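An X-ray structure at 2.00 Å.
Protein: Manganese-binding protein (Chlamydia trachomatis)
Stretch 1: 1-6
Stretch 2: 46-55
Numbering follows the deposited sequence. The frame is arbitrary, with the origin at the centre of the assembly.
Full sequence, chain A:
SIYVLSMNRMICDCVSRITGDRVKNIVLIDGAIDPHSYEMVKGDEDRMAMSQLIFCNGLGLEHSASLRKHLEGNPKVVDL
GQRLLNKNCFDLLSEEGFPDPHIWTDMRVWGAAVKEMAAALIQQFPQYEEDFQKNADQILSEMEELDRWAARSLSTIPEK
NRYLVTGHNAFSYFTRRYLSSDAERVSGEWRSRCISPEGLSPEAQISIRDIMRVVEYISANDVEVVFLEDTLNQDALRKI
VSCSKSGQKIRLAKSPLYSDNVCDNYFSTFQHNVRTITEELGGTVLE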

ATOM      1  N   SER A   1      13.058 -14.159  25.180  1.00 68.10           N
ATOM      2  CA  SER A   1      11.880 -14.186  24.296  1.00 68.81           C
ATOM      3  C   SER A   1      11.148 -12.843  24.196  1.00 64.29           C
ATOM      4  O   SER A   1      10.188 -12.591  24.936  1.00 62.47           O
ATOM      5  N   ILE A   2      11.597 -12.001  23.262  1.00 52.28           N
ATOM      6  CA  ILE A   2      11.103 -10.634  23.105  1.00 53.79           C
ATOM      7  C   ILE A   2      10.155 -10.568  21.908  1.00 57.44           C
ATOM      8  O   ILE A   2      10.389 -11.215  20.879  1.00 55.33           O
ATOM      9  N   TYR A   3       9.079  -9.786  22.038  1.00 56.12           N
ATOM     10  CA  TYR A   3       8.024  -9.695  21.030  1.00 47.83           C
ATOM     11  C   TYR A   3       7.865  -8.263  20.541  1.00 46.70           C
ATOM     12  O   TYR A   3       7.807  -7.327  21.348  1.00 40.05           O
ATOM     13  N   VAL A   4       7.763  -8.106  19.223  1.00 48.31           N
ATOM     14  CA  VAL A   4       7.439  -6.834  18.593  1.00 41.96           C
ATOM     15  C   VAL A   4       6.225  -7.048  17.693  1.00 40.84           C
ATOM     16  O   VAL A   4       6.157  -8.045  16.962  1.00 42.69           O
ATOM     17  N   LEU A   5       5.263  -6.129  17.758  1.00 40.34           N
ATOM     18  CA  LEU A   5       3.990  -6.262  17.056  1.00 39.59           C
ATOM     19  C   LEU A   5       3.934  -5.299  15.877  1.00 36.89           C
ATOM     20  O   LEU A   5       4.240  -4.108  16.019  1.00 32.79           O
ATOM     21  N   SER A   6       3.549  -5.818  14.715  1.00 38.53           N
ATOM     22  CA  SER A   6       3.242  -5.003  13.549  1.00 32.46           C
ATOM     23  C   SER A   6       1.761  -5.141  13.212  1.00 32.80           C
ATOM     24  O   SER A   6       1.199  -6.236  13.287  1.00 31.95           O
ATOM     25  N   ASP A  46      -3.888  -9.146  24.147  1.00 43.48           N
ATOM     26  CA  ASP A  46      -2.733  -9.795  24.757  1.00 47.52           C
ATOM     27  C   ASP A  46      -1.504  -9.718  23.862  1.00 50.12           C
ATOM     28  O   ASP A  46      -0.377  -9.653  24.368  1.00 43.82           O
ATOM     29  N   ARG A  47      -1.699  -9.745  22.537  1.00 44.72           N
ATOM     30  CA  ARG A  47      -0.574  -9.567  21.626  1.00 37.56           C
ATOM     31  C   ARG A  47       0.049  -8.191  21.814  1.00 41.43           C
ATOM     32  O   ARG A  47       1.278  -8.047  21.820  1.00 40.29           O
ATOM     33  N   MET A  48      -0.788  -7.169  22.005  1.00 34.15           N
ATOM     34  CA  MET A  48      -0.261  -5.846  22.315  1.00 36.22           C
ATOM     35  C   MET A  48       0.417  -5.834  23.678  1.00 43.82           C
ATOM     36  O   MET A  48       1.489  -5.239  23.843  1.00 40.61           O
ATOM     37  N   ALA A  49      -0.195  -6.504  24.658  1.00 42.97           N
ATOM     38  CA  ALA A  49       0.304  -6.458  26.028  1.00 45.67           C
ATOM     39  C   ALA A  49       1.688  -7.092  26.146  1.00 41.87           C
ATOM     40  O   ALA A  49       2.567  -6.553  26.833  1.00 41.64           O
ATOM     41  N   MET A  50       1.911  -8.232  25.482  1.00 37.91           N
ATOM     42  CA  MET A  50       3.221  -8.878  25.545  1.00 43.06           C
ATOM     43  C   MET A  50       4.278  -8.227  24.648  1.00 49.42           C
ATOM     44  O   MET A  50       5.454  -8.599  24.747  1.00 45.71           O
ATOM     45  N   SER A  51       3.910  -7.272  23.796  1.00 40.55           N
ATOM     46  CA  SER A  51       4.846  -6.705  22.834  1.00 43.93           C
ATOM     47  C   SER A  51       5.600  -5.505  23.402  1.00 42.54           C
ATOM     48  O   SER A  51       5.143  -4.828  24.326  1.00 40.70           O
ATOM     49  N   GLN A  52       6.777  -5.245  22.828  1.00 44.36           N
ATOM     50  CA  GLN A  52       7.598  -4.112  23.249  1.00 43.67           C
ATOM     51  C   GLN A  52       7.351  -2.868  22.409  1.00 42.23           C
ATOM     52  O   GLN A  52       7.575  -1.748  22.889  1.00 36.60           O
ATOM     53  N   LEU A  53       6.924  -3.053  21.161  1.00 43.61           N
ATOM     54  CA  LEU A  53       6.674  -1.975  20.217  1.00 40.90           C
ATOM     55  C   LEU A  53       5.501  -2.404  19.348  1.00 34.58           C
ATOM     56  O   LEU A  53       5.386  -3.586  19.010  1.00 38.58           O
ATOM     57  N   ILE A  54       4.636  -1.449  19.000  1.00 33.95           N
ATOM     58  CA  ILE A  54       3.488  -1.685  18.113  1.00 35.40           C
ATOM     59  C   ILE A  54       3.625  -0.754  16.917  1.00 35.40           C
ATOM     60  O   ILE A  54       3.458   0.466  17.052  1.00 35.28           O
ATOM     61  N   PHE A  55       3.900  -1.327  15.749  1.00 34.61           N
ATOM     62  CA  PHE A  55       4.134  -0.551  14.536  1.00 35.89           C
ATOM     63  C   PHE A  55       2.825  -0.389  13.755  1.00 30.32           C
ATOM     64  O   PHE A  55       2.221  -1.379  13.327  1.00 31.52           O
TER

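The backbones set the template: Leu5 N donates to Leu53 O, Phe55 N to Leu5 O and Gln52 N to Tyr3 O, each at 2.8 Å. The strands pair in parallel at Leu5 with Ile54 and Ser6 with Phe55, and their side chains alternate between the faces. Leu5 and Ile54 share one face, Ser6 and Phe55 the other.

Leu5 is the main bump, with the largest covered area here. Its chi1 t, chi2 p rotamer sends CD2 into a hollow beneath the helix, 3.6 Å from Met48 CG and 4.1 Å from Ile54 CG1. Ser51 lines the same hollow: its OG, in the m rotamer, lies 3.3 Å from Leu5 CB yet spends its proton on Arg47 O at 2.8 Å, so a polar atom can sit against an apolar chain.

Further toward the chain start, Tyr3 (m) has its CA-to-CB bond toward the other stretch, and Met50, with chi1 p, lays its SD over one ring face, 4.1 Å from the centroid of the Tyr3 ring. On the Phe55 side, Val4 (t) sets CG1 at the ring edge, 3.7 Å from Phe55 CE1, and 4.2 Å from Leu53 CB.

Ile2 CG2 rests 3.6 Å from Gln52 CG. Nearby, one water takes protons from Tyr3 N (3.1 Å) and Gln52 NE2 (2.8 Å) and donates to Met50 O (2.8 Å), bridging the two stretches.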

ATOM      1  CB  SER A   1      10.910 -15.264  24.763  1.00 61.38           C
ATOM      2  OG  SER A   1      10.091 -15.677  23.682  1.00 67.89           O
ATOM      3  CB  ILE A   2      12.283  -9.655  22.943  1.00 47.09           C
ATOM      4  CG1 ILE A   2      13.299  -9.849  24.070  1.00 58.54           C
ATOM      5  CG2 ILE A   2      11.802  -8.220  22.930  1.00 49.92           C
ATOM      6  CD1 ILE A   2      14.657 -10.299  23.605  1.00 51.20           C
ATOM      7  CB  TYR A   3       6.679 -10.174  21.578  1.00 48.78           C
ATOM      8  CG  TYR A   3       6.575 -11.672  21.715  1.00 54.10           C
ATOM      9  CD1 TYR A   3       6.314 -12.472  20.612  1.00 52.83           C
ATOM     10  CD2 TYR A   3       6.752 -12.289  22.954  1.00 56.17           C
ATOM     11  CE1 TYR A   3       6.223 -13.847  20.737  1.00 62.99           C
ATOM     12  CE2 TYR A   3       6.661 -13.660  23.089  1.00 60.25           C
ATOM     13  CZ  TYR A   3       6.395 -14.435  21.979  1.00 65.98           C
ATOM     14  OH  TYR A   3       6.305 -15.803  22.109  1.00 72.88           O
ATOM     15  CB  VAL A   4       8.635  -6.274  17.801  1.00 44.53           C
ATOM     16  CG1 VAL A   4       8.187  -5.121  16.896  1.00 39.23           C
ATOM     17  CG2 VAL A   4       9.719  -5.826  18.765  1.00 45.98           C
ATOM     18  CB  LEU A   5       2.808  -5.997  17.997  1.00 37.54           C
ATOM     19  CG  LEU A   5       1.420  -6.129  17.354  1.00 34.74           C
ATOM     20  CD1 LEU A   5       1.211  -7.520  16.809  1.00 39.81           C
ATOM     21  CD2 LEU A   5       0.278  -5.773  18.282  1.00 35.40           C
ATOM     22  CB  SER A   6       4.089  -5.415  12.343  1.00 32.82           C
ATOM     23  OG  SER A   6       5.474  -5.211  12.575  1.00 33.18           O
ATOM     24  CB  ASP A  46      -3.051 -11.257  25.076  1.00 52.93           C
ATOM     25  CG  ASP A  46      -4.258 -11.411  25.981  1.00 61.73           C
ATOM     26  OD1 ASP A  46      -4.416 -10.603  26.930  1.00 63.75           O
ATOM     27  OD2 ASP A  46      -5.044 -12.350  25.742  1.00 62.13           O
ATOM     28  CB  ARG A  47      -1.036  -9.770  20.179  1.00 37.10           C
ATOM     29  CG  ARG A  47      -1.366 -11.210  19.879  1.00 42.58           C
ATOM     30  CD  ARG A  47      -2.150 -11.401  18.589  1.00 46.95           C
ATOM     31  NE  ARG A  47      -2.337 -12.825  18.323  1.00 52.55           N
ATOM     32  CZ  ARG A  47      -3.511 -13.453  18.331  1.00 55.54           C
ATOM     33  NH1 ARG A  47      -4.644 -12.790  18.564  1.00 47.51           N
ATOM     34  NH2 ARG A  47      -3.549 -14.755  18.082  1.00 69.40           N
ATOM     35  CB  MET A  48      -1.387  -4.818  22.265  1.00 36.26           C
ATOM     36  CG  MET A  48      -1.964  -4.597  20.850  1.00 34.49           C
ATOM     37  SD  MET A  48      -3.364  -3.456  20.903  1.00 41.28           S
ATOM     38  CE  MET A  48      -3.885  -3.497  19.163  1.00 38.15           C
ATOM     39  CB  ALA A  49      -0.695  -7.145  26.956  1.00 37.45           C
ATOM     40  CB  MET A  50       3.095 -10.360  25.181  1.00 46.39           C
ATOM     41  CG  MET A  50       3.145 -10.641  23.686  1.00 51.23           C
ATOM     42  SD  MET A  50       2.729 -12.350  23.265  1.00 58.25           S
ATOM     43  CE  MET A  50       1.018 -12.425  23.801  1.00 59.30           C
ATOM     44  CB  SER A  51       4.108  -6.298  21.562  1.00 41.00           C
ATOM     45  OG  SER A  51       3.853  -7.446  20.778  1.00 44.39           O
ATOM     46  CB  GLN A  52       9.090  -4.461  23.177  1.00 46.42           C
ATOM     47  CG  GLN A  52       9.530  -5.619  24.068  1.00 49.77           C
ATOM     48  CD  GLN A  52       9.185  -5.416  25.534  1.00 41.06           C
ATOM     49  OE1 GLN A  52       9.381  -4.330  26.089  1.00 42.68           O
ATOM     50  NE2 GLN A  52       8.668  -6.466  26.170  1.00 41.11           N
ATOM     51  CB  LEU A  53       7.901  -1.690  19.338  1.00 45.07           C
ATOM     52  CG  LEU A  53       9.140  -1.006  19.928  1.00 41.60           C
ATOM     53  CD1 LEU A  53      10.282  -1.016  18.914  1.00 36.74           C
ATOM     54  CD2 LEU A  53       8.804   0.410  20.361  1.00 38.22           C
ATOM     55  CB  ILE A  54       2.151  -1.448  18.816  1.00 36.56           C
ATOM     56  CG1 ILE A  54       1.986  -2.418  19.988  1.00 36.59           C
ATOM     57  CG2 ILE A  54       1.003  -1.578  17.816  1.00 31.70           C
ATOM     58  CD1 ILE A  54       0.788  -2.101  20.873  1.00 41.12           C
ATOM     59  CB  PHE A  55       5.213  -1.225  13.687  1.00 36.92           C
ATOM     60  CG  PHE A  55       6.613  -1.009  14.202  1.00 39.86           C
ATOM     61  CD1 PHE A  55       7.283  -2.021  14.875  1.00 40.46           C
ATOM     62  CD2 PHE A  55       7.260   0.205  14.006  1.00 33.94           C
ATOM     63  CE1 PHE A  55       8.578  -1.825  15.349  1.00 47.32           C
ATOM     64  CE2 PHE A  55       8.560   0.407  14.477  1.00 43.12           C
ATOM     65  CZ  PHE A  55       9.213  -0.607  15.148  1.00 33.88           C
TER
HETATM   66  O   HOH W   1       8.233  -8.851  24.860  1.00 44.22           O